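Local coordinates for amine oxidase (Emericella nidulans, PDB 3PGB), which probably oxidises primary amines to aldehydes with a copper ion and a topaquinone cofactor made from one of its own tyrosines, at residues Phe248-Leu260 and Ala504-Asn516. Residues are numbered along the deposited sequence; the frame is centred on the assembly and turned at random.
Sequences FDSETLLPLGLYL and ASGYIQSAYYANN
Y507 and Y512 lay their rings against the backbone of 248-260 in a buried interdomain contact, which joins strand 255-263 of the small antiparallel sheet, and the loop and 3-10 turn before it, to 504-516 of the enzyme domain, close to the copper site. The Y507 ring takes D249 O over one face, 3.2 Å from CE1, and S250 CA over the same face in a CH-pi contact. L253 comes in at that ring's edge, where CD1 lies 3.6 Å from CD2 of Y507. Its other branch, CD2, meets I508 CG1 at 3.5 Å; a forked leucine thus spans both residues. Between these apolar contacts T252 reaches across: with OG1 set between its backbone N and carbonyl carbon (chi1 72°), the hydroxyl donates to I508 O at 2.6 Å, from above the carbonyl plane. S510 N donates in turn to T252 O, an atom whose position is less certain.

Farther along, P255 rests its CG on the backbone of A511 and Y512. G257 CA sits over the Y512 ring, 3.9 Å from its centroid, and L256 O lies over the same face. Glycine suits the positive phi here (96°), and its bare CA lets the ring lie close. CG of Y512 stands anti to the backbone N (chi1 -162°), carrying the phenol along 255-257. H459 of the second subunit meets the Y507 ring edge-to-face and bonds D249 OD2.

Aromatic faces thus cover the backbone while the phenol oxygens reach past it to A311 O (Y507) and K303 O (Y512). Each also accepts a hydrogen bond from an ordered water, the one at Y507 bridging to D249 N. Beside them I508 brings its side chain within about 4 Å of that of the copper ligand H698.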
loop_
_atom_site.group_PDB
_atom_site.type_symbol
_atom_site.label_atom_id
_atom_site.label_comp_id
_atom_site.label_asym_id
_atom_site.label_seq_id
_atom_site.Cartn_x
_atom_site.Cartn_y
_atom_site.Cartn_z
ATOM N N PHE A 248 26.956 -17.193 11.280
ATOM C CA PHE A 248 25.572 -17.146 10.791
ATOM C C PHE A 248 24.623 -16.876 11.967
ATOM O O PHE A 248 24.894 -17.292 13.089
ATOM C CB PHE A 248 25.207 -18.445 10.074
ATOM C CG PHE A 248 25.900 -18.617 8.746
ATOM C CD1 PHE A 248 25.519 -17.851 7.646
ATOM C CD2 PHE A 248 26.937 -19.540 8.594
ATOM C CE1 PHE A 248 26.149 -18.001 6.417
ATOM C CE2 PHE A 248 27.580 -19.697 7.365
ATOM C CZ PHE A 248 27.182 -18.924 6.274
ATOM N N ASP A 249 23.524 -16.170 11.714
ATOM C CA ASP A 249 22.602 -15.772 12.786
ATOM C C ASP A 249 21.253 -16.499 12.669
ATOM O O ASP A 249 20.185 -15.881 12.731
ATOM C CB ASP A 249 22.406 -14.246 12.767
ATOM C CG ASP A 249 21.920 -13.696 14.100
ATOM O OD1 ASP A 249 22.392 -14.160 15.156
ATOM O OD2 ASP A 249 21.072 -12.788 14.088
ATOM N N SER A 250 21.312 -17.821 12.538
ATOM C CA SER A 250 20.142 -18.605 12.157
ATOM C C SER A 250 19.522 -19.453 13.285
ATOM O O SER A 250 18.699 -20.324 13.009
ATOM C CB SER A 250 20.527 -19.510 10.984
ATOM O OG SER A 250 21.524 -20.440 11.375
ATOM N N GLU A 251 19.882 -19.191 14.541
ATOM C CA GLU A 251 19.443 -20.050 15.645
ATOM C C GLU A 251 17.929 -20.076 15.826
ATOM O O GLU A 251 17.360 -21.126 16.137
ATOM C CB GLU A 251 20.102 -19.647 16.964
ATOM C CG GLU A 251 19.726 -20.581 18.127
ATOM C CD GLU A 251 20.541 -20.337 19.382
ATOM O OE1 GLU A 251 19.937 -20.340 20.476
ATOM O OE2 GLU A 251 21.772 -20.137 19.280
ATOM N N THR A 252 17.275 -18.933 15.625
ATOM C CA THR A 252 15.821 -18.861 15.775
ATOM C C THR A 252 15.065 -19.733 14.753
ATOM O O THR A 252 13.859 -19.896 14.877
ATOM C CB THR A 252 15.289 -17.398 15.723
ATOM O OG1 THR A 252 15.369 -16.884 14.386
ATOM C CG2 THR A 252 16.066 -16.495 16.676
ATOM N N LEU A 253 15.768 -20.278 13.759
ATOM C CA LEU A 253 15.222 -21.312 12.865
ATOM C C LEU A 253 15.530 -22.753 13.297
ATOM O O LEU A 253 15.248 -23.678 12.544
ATOM C CB LEU A 253 15.762 -21.132 11.443
ATOM C CG LEU A 253 15.440 -19.819 10.728
ATOM C CD1 LEU A 253 15.960 -19.877 9.298
ATOM C CD2 LEU A 253 13.945 -19.521 10.761
ATOM N N LEU A 254 16.086 -22.949 14.493
ATOM C CA LEU A 254 16.581 -24.265 14.913
ATOM C C LEU A 254 16.019 -24.781 16.255
ATOM O O LEU A 254 16.774 -25.267 17.093
ATOM C CB LEU A 254 18.116 -24.220 14.986
ATOM C CG LEU A 254 18.841 -23.701 13.741
ATOM C CD1 LEU A 254 20.340 -23.625 13.993
ATOM C CD2 LEU A 254 18.527 -24.570 12.509
ATOM N N PRO A 255 14.690 -24.707 16.456
ATOM C CA PRO A 255 14.114 -25.269 17.684
ATOM C C PRO A 255 14.252 -26.792 17.730
ATOM O O PRO A 255 14.335 -27.427 16.676
ATOM C CB PRO A 255 12.641 -24.872 17.591
ATOM C CG PRO A 255 12.377 -24.724 16.132
ATOM C CD PRO A 255 13.650 -24.208 15.539
ATOM N N LEU A 256 14.283 -27.368 18.933
ATOM C CA LEU A 256 14.502 -28.821 19.084
ATOM C C LEU A 256 13.345 -29.589 19.736
ATOM O O LEU A 256 13.245 -30.803 19.564
ATOM C CB LEU A 256 15.805 -29.093 19.832
ATOM C CG LEU A 256 17.097 -28.644 19.143
ATOM C CD1 LEU A 256 18.302 -29.126 19.947
ATOM C CD2 LEU A 256 17.171 -29.154 17.702
ATOM N N GLY A 257 12.495 -28.900 20.494
ATOM C CA GLY A 257 11.181 -29.435 20.870
ATOM C C GLY A 257 11.071 -30.112 22.220
ATOM O O GLY A 257 10.129 -30.873 22.452
ATOM N N LEU A 258 12.023 -29.844 23.109
ATOM C CA LEU A 258 11.987 -30.369 24.463
ATOM C C LEU A 258 11.862 -29.179 25.399
ATOM O O LEU A 258 12.687 -28.266 25.360
ATOM C CB LEU A 258 13.260 -31.166 24.752
ATOM C CG LEU A 258 13.400 -31.821 26.129
ATOM C CD1 LEU A 258 12.216 -32.730 26.446
ATOM C CD2 LEU A 258 14.703 -32.593 26.193
ATOM N N TYR A 259 10.824 -29.190 26.230
ATOM C CA TYR A 259 10.472 -28.035 27.049
ATOM C C TYR A 259 10.606 -28.327 28.540
ATOM O O TYR A 259 10.478 -29.474 28.975
ATOM C CB TYR A 259 9.058 -27.578 26.715
ATOM C CG TYR A 259 8.838 -27.418 25.228
ATOM C CD1 TYR A 259 8.954 -26.179 24.614
ATOM C CD2 TYR A 259 8.535 -28.514 24.433
ATOM C CE1 TYR A 259 8.758 -26.038 23.255
ATOM C CE2 TYR A 259 8.344 -28.386 23.073
ATOM C CZ TYR A 259 8.457 -27.149 22.490
ATOM O OH TYR A 259 8.255 -27.036 21.144
ATOM N N LEU A 260 10.867 -27.270 29.308
ATOM C CA LEU A 260 11.219 -27.381 30.721
ATOM C C LEU A 260 10.549 -26.264 31.504
ATOM O O LEU A 260 10.870 -25.098 31.301
ATOM C CB LEU A 260 12.740 -27.280 30.883
ATOM C CG LEU A 260 13.302 -27.135 32.301
ATOM C CD1 LEU A 260 12.936 -28.358 33.146
ATOM C CD2 LEU A 260 14.815 -26.926 32.260
ATOM N N ALA A 504 9.150 -5.418 7.612
ATOM C CA ALA A 504 9.862 -6.406 8.411
ATOM C C ALA A 504 10.654 -7.351 7.520
ATOM O O ALA A 504 10.222 -7.700 6.424
ATOM C CB ALA A 504 8.893 -7.194 9.268
ATOM N N SER A 505 11.828 -7.737 8.005
ATOM C CA SER A 505 12.633 -8.778 7.393
ATOM C C SER A 505 13.411 -9.462 8.511
ATOM O O SER A 505 13.016 -9.377 9.669
ATOM C CB SER A 505 13.571 -8.188 6.340
ATOM O OG SER A 505 14.228 -9.216 5.620
ATOM N N GLY A 506 14.507 -10.131 8.172
ATOM C CA GLY A 506 15.295 -10.857 9.154
ATOM C C GLY A 506 14.757 -12.259 9.388
ATOM O O GLY A 506 13.985 -12.782 8.582
ATOM N N TYR A 507 15.168 -12.859 10.501
ATOM C CA TYR A 507 14.829 -14.243 10.818
ATOM C C TYR A 507 13.544 -14.323 11.608
ATOM O O TYR A 507 13.312 -13.529 12.515
ATOM C CB TYR A 507 15.948 -14.895 11.627
ATOM C CG TYR A 507 17.109 -15.347 10.788
ATOM C CD1 TYR A 507 18.208 -14.529 10.589
ATOM C CD2 TYR A 507 17.107 -16.593 10.189
ATOM C CE1 TYR A 507 19.273 -14.939 9.815
ATOM C CE2 TYR A 507 18.170 -17.014 9.419
ATOM C CZ TYR A 507 19.250 -16.178 9.234
ATOM O OH TYR A 507 20.318 -16.578 8.468
ATOM N N ILE A 508 12.708 -15.294 11.272
ATOM C CA ILE A 508 11.516 -15.545 12.050
ATOM C C ILE A 508 11.922 -16.289 13.322
ATOM O O ILE A 508 12.948 -16.969 13.347
ATOM C CB ILE A 508 10.448 -16.337 11.247
ATOM C CG1 ILE A 508 10.889 -17.780 10.980
ATOM C CG2 ILE A 508 10.132 -15.617 9.941
ATOM C CD1 ILE A 508 9.803 -18.647 10.323
ATOM N N GLN A 509 11.135 -16.139 14.382
ATOM C CA GLN A 509 11.302 -16.991 15.544
ATOM C C GLN A 509 10.445 -18.217 15.324
ATOM O O GLN A 509 9.212 -18.162 15.394
ATOM C CB GLN A 509 10.942 -16.297 16.849
ATOM C CG GLN A 509 11.384 -17.118 18.041
ATOM C CD GLN A 509 11.203 -16.399 19.339
ATOM O OE1 GLN A 509 10.280 -16.694 20.095
ATOM N NE2 GLN A 509 12.076 -15.440 19.613
ATOM N N SER A 510 11.132 -19.324 15.070
ATOM C CA SER A 510 10.531 -20.553 14.580
ATOM C C SER A 510 9.819 -21.313 15.691
ATOM O O SER A 510 9.834 -20.897 16.846
ATOM C CB SER A 510 11.642 -21.412 13.978
ATOM O OG SER A 510 11.146 -22.581 13.379
ATOM N N ALA A 511 9.178 -22.417 15.324
ATOM C CA ALA A 511 8.555 -23.326 16.283
ATOM C C ALA A 511 8.808 -24.757 15.835
ATOM O O ALA A 511 8.875 -25.028 14.636
ATOM C CB ALA A 511 7.062 -23.057 16.379
ATOM N N TYR A 512 8.960 -25.669 16.794
ATOM C CA TYR A 512 9.154 -27.085 16.478
ATOM C C TYR A 512 7.885 -27.635 15.844
ATOM O O TYR A 512 6.777 -27.276 16.247
ATOM C CB TYR A 512 9.523 -27.887 17.733
ATOM C CG TYR A 512 10.141 -29.238 17.435
ATOM C CD1 TYR A 512 11.409 -29.335 16.858
ATOM C CD2 TYR A 512 9.469 -30.414 17.735
ATOM C CE1 TYR A 512 11.985 -30.571 16.584
ATOM C CE2 TYR A 512 10.029 -31.653 17.462
ATOM C CZ TYR A 512 11.288 -31.724 16.893
ATOM O OH TYR A 512 11.836 -32.949 16.630
ATOM N N TYR A 513 8.049 -28.499 14.849
ATOM C CA TYR A 513 6.921 -28.941 14.016
ATOM C C TYR A 513 5.924 -29.797 14.778
ATOM O O TYR A 513 4.723 -29.734 14.511
ATOM C CB TYR A 513 7.415 -29.716 12.793
ATOM C CG TYR A 513 7.649 -31.196 13.027
ATOM C CD1 TYR A 513 6.726 -32.142 12.589
ATOM C CD2 TYR A 513 8.793 -31.650 13.687
ATOM C CE1 TYR A 513 6.931 -33.503 12.801
ATOM C CE2 TYR A 513 9.012 -33.010 13.899
ATOM C CZ TYR A 513 8.079 -33.929 13.455
ATOM O OH TYR A 513 8.288 -35.270 13.662
ATOM N N ALA A 514 6.429 -30.586 15.726
ATOM C CA ALA A 514 5.668 -31.677 16.320
ATOM C C ALA A 514 4.355 -31.198 16.922
ATOM O O ALA A 514 4.347 -30.395 17.847
ATOM C CB ALA A 514 6.508 -32.405 17.371
ATOM N N ASN A 515 3.250 -31.677 16.355
ATOM C CA ASN A 515 1.915 -31.444 16.899
ATOM C C ASN A 515 1.474 -29.977 16.882
ATOM O O ASN A 515 0.572 -29.594 17.633
ATOM C CB ASN A 515 1.824 -31.984 18.327
ATOM C CG ASN A 515 2.530 -33.310 18.489
ATOM O OD1 ASN A 515 2.129 -34.315 17.896
ATOM N ND2 ASN A 515 3.602 -33.317 19.276
ATOM N N ASN A 516 2.085 -29.165 16.019
ATOM C CA ASN A 516 1.766 -27.736 15.954
ATOM C C ASN A 516 0.884 -27.382 14.742
ATOM O O ASN A 516 0.932 -26.263 14.240
ATOM C CB ASN A 516 3.065 -26.930 15.925
ATOM C CG ASN A 516 2.900 -25.526 16.469
ATOM O OD1 ASN A 516 2.293 -25.327 17.517
ATOM N ND2 ASN A 516 3.459 -24.545 15.766
HETATM O O HOH W 1 22.712 -15.476 8.784
HETATM O O HOH W 2 13.328 -33.230 18.897
HETATM O O HOH W 3 6.358 -29.401 19.513
#